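Local coordinates for putative uncharacterized protein PH0242 (Pyrococcus horikoshii, PDB 3VU1) that belongs to the oligosaccharyltransferase AglB family of archaea and is represented by its C-terminal globular domain, at residues Arg338-Gln343 and Glu480-Glu485. Sequence-based numbering, arbitrary orientation.
Sequences RFILAQ and EYTMIE
The side chains of Arg338 and Glu485 run alongside each other from two antiparallel strands. Guanidinium and carboxylate are nearly coplanar, 14° apart. Arg338 approaches side-on, and both its bonds end on one oxygen: NE to Glu485 OE2 at 2.7 Å and NH2 to the same atom at 2.8 Å. Thr482 OG1 sits 3.6 Å from Arg338 CD.

Phe339, Leu341 and Tyr481 share the other face. Here the strand 480-485 has a classic beta bulge, with Met483 and Ile484 both opposite Phe339. Phe339 O takes the Met483 N-H, and Phe339 N donates to Ile484 O. Ile484 CG2 packs on Phe339 CD1 at 3.6 Å. Met483 SD lies 3.7 Å from Leu341 CB, and the bend at chi3 (73°) leaves CE 4.1 Å from Leu341 CD1. Leu341 CD2 touches Tyr481 CD1, and Gln343 CG meets Tyr481 CE1 with amide and ring planes 89° apart. A water links Gln343 NE2 to Tyr481 OH.

Strand 253-262 covers this apolar face through Phe253 and Ile255. Tyr481 OH also bonds Glu80, and Gln343 OE1 accepts from Lys291 N. The chemistry is thus divided: a salt bridge on one face, and on the other a bulged, largely apolar surface that joins the neighbouring sheet.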
loop_
_atom_site.group_PDB
_atom_site.type_symbol
_atom_site.label_atom_id
_atom_site.label_comp_id
_atom_site.label_asym_id
_atom_site.label_seq_id
_atom_site.Cartn_x
_atom_site.Cartn_y
_atom_site.Cartn_z
ATOM N N ARG A 338 10.878 -8.531 -17.462
ATOM C CA ARG A 338 9.899 -8.462 -16.396
ATOM C C ARG A 338 9.962 -9.729 -15.544
ATOM O O ARG A 338 9.741 -10.840 -16.028
ATOM C CB ARG A 338 8.487 -8.236 -16.967
ATOM C CG ARG A 338 7.435 -7.869 -15.935
ATOM C CD ARG A 338 6.065 -7.847 -16.568
ATOM N NE ARG A 338 5.853 -6.593 -17.260
ATOM C CZ ARG A 338 4.976 -6.410 -18.238
ATOM N NH1 ARG A 338 4.222 -7.428 -18.657
ATOM N NH2 ARG A 338 4.871 -5.211 -18.804
ATOM N N PHE A 339 10.268 -9.537 -14.272
ATOM C CA PHE A 339 10.235 -10.611 -13.300
ATOM C C PHE A 339 8.803 -10.859 -12.789
ATOM O O PHE A 339 8.125 -9.941 -12.327
ATOM C CB PHE A 339 11.221 -10.297 -12.172
ATOM C CG PHE A 339 12.660 -10.300 -12.626
ATOM C CD1 PHE A 339 13.140 -9.314 -13.493
ATOM C CD2 PHE A 339 13.531 -11.301 -12.217
ATOM C CE1 PHE A 339 14.457 -9.313 -13.924
ATOM C CE2 PHE A 339 14.852 -11.308 -12.654
ATOM C CZ PHE A 339 15.313 -10.314 -13.504
ATOM N N ILE A 340 8.348 -12.099 -12.930
ATOM C CA ILE A 340 7.011 -12.518 -12.509
ATOM C C ILE A 340 7.016 -13.536 -11.365
ATOM O O ILE A 340 7.751 -14.522 -11.401
ATOM C CB ILE A 340 6.194 -13.079 -13.705
ATOM C CG1 ILE A 340 5.352 -11.979 -14.352
ATOM C CG2 ILE A 340 5.183 -14.102 -13.240
ATOM C CD1 ILE A 340 6.170 -10.873 -14.939
ATOM N N LEU A 341 6.196 -13.290 -10.354
ATOM C CA LEU A 341 5.895 -14.324 -9.388
ATOM C C LEU A 341 4.507 -14.846 -9.725
ATOM O O LEU A 341 3.556 -14.076 -9.820
ATOM C CB LEU A 341 5.954 -13.778 -7.958
ATOM C CG LEU A 341 5.804 -14.843 -6.847
ATOM C CD1 LEU A 341 6.687 -14.512 -5.665
ATOM C CD2 LEU A 341 4.358 -15.070 -6.371
ATOM N N ALA A 342 4.381 -16.145 -9.958
ATOM C CA ALA A 342 3.042 -16.726 -10.135
ATOM C C ALA A 342 2.695 -17.621 -8.936
ATOM O O ALA A 342 3.518 -18.436 -8.492
ATOM C CB ALA A 342 2.888 -17.450 -11.455
ATOM N N GLN A 343 1.498 -17.391 -8.393
ATOM C CA GLN A 343 0.930 -18.163 -7.303
ATOM C C GLN A 343 -0.615 -17.974 -7.277
ATOM O O GLN A 343 -1.203 -17.296 -8.139
ATOM C CB GLN A 343 1.610 -17.820 -5.963
ATOM C CG GLN A 343 1.118 -16.554 -5.296
ATOM C CD GLN A 343 1.692 -16.359 -3.919
ATOM O OE1 GLN A 343 2.800 -16.780 -3.649
ATOM N NE2 GLN A 343 0.950 -15.695 -3.044
ATOM N N GLU A 480 -0.381 -14.041 -12.123
ATOM C CA GLU A 480 0.935 -13.451 -12.362
ATOM C C GLU A 480 1.092 -12.108 -11.661
ATOM O O GLU A 480 0.242 -11.256 -11.762
ATOM C CB GLU A 480 1.143 -13.226 -13.841
ATOM C CG GLU A 480 1.197 -14.498 -14.657
ATOM C CD GLU A 480 0.904 -14.206 -16.115
ATOM O OE1 GLU A 480 -0.116 -13.517 -16.373
ATOM O OE2 GLU A 480 1.686 -14.642 -16.999
ATOM N N TYR A 481 2.196 -11.924 -10.963
ATOM C CA TYR A 481 2.503 -10.689 -10.287
ATOM C C TYR A 481 3.758 -10.091 -10.882
ATOM O O TYR A 481 4.711 -10.817 -11.185
ATOM C CB TYR A 481 2.741 -10.985 -8.829
ATOM C CG TYR A 481 1.492 -11.504 -8.118
ATOM C CD1 TYR A 481 1.278 -12.882 -7.924
ATOM C CD2 TYR A 481 0.532 -10.610 -7.627
ATOM C CE1 TYR A 481 0.148 -13.335 -7.252
ATOM C CE2 TYR A 481 -0.597 -11.050 -6.981
ATOM C CZ TYR A 481 -0.791 -12.404 -6.783
ATOM O OH TYR A 481 -1.932 -12.801 -6.133
ATOM N N THR A 482 3.758 -8.772 -11.083
ATOM C CA THR A 482 4.938 -8.086 -11.579
ATOM C C THR A 482 5.819 -7.715 -10.407
ATOM O O THR A 482 5.380 -6.952 -9.522
ATOM C CB THR A 482 4.574 -6.831 -12.359
ATOM O OG1 THR A 482 4.083 -7.223 -13.646
ATOM C CG2 THR A 482 5.804 -5.948 -12.570
ATOM N N MET A 483 7.049 -8.238 -10.393
ATOM C CA MET A 483 7.937 -7.956 -9.278
ATOM C C MET A 483 8.810 -6.746 -9.535
ATOM O O MET A 483 9.091 -5.976 -8.630
ATOM C CB MET A 483 8.787 -9.168 -8.892
ATOM C CG MET A 483 8.054 -10.492 -8.776
ATOM S SD MET A 483 9.103 -11.783 -8.035
ATOM C CE MET A 483 9.131 -11.239 -6.323
ATOM N N ILE A 484 9.265 -6.610 -10.774
ATOM C CA ILE A 484 10.174 -5.526 -11.201
ATOM C C ILE A 484 10.323 -5.639 -12.712
ATOM O O ILE A 484 10.178 -6.729 -13.272
ATOM C CB ILE A 484 11.575 -5.592 -10.517
ATOM C CG1 ILE A 484 12.348 -4.259 -10.691
ATOM C CG2 ILE A 484 12.352 -6.819 -11.020
ATOM C CD1 ILE A 484 13.557 -4.038 -9.787
ATOM N N GLU A 485 10.563 -4.497 -13.353
ATOM C CA GLU A 485 10.962 -4.420 -14.766
ATOM C C GLU A 485 12.374 -3.850 -14.882
ATOM O O GLU A 485 12.688 -2.789 -14.328
ATOM C CB GLU A 485 9.994 -3.565 -15.555
ATOM C CG GLU A 485 8.599 -4.139 -15.547
ATOM C CD GLU A 485 7.670 -3.455 -16.538
ATOM O OE1 GLU A 485 7.655 -2.199 -16.572
ATOM O OE2 GLU A 485 6.955 -4.182 -17.274
HETATM O O HOH W 1 -1.535 -14.232 -3.812
#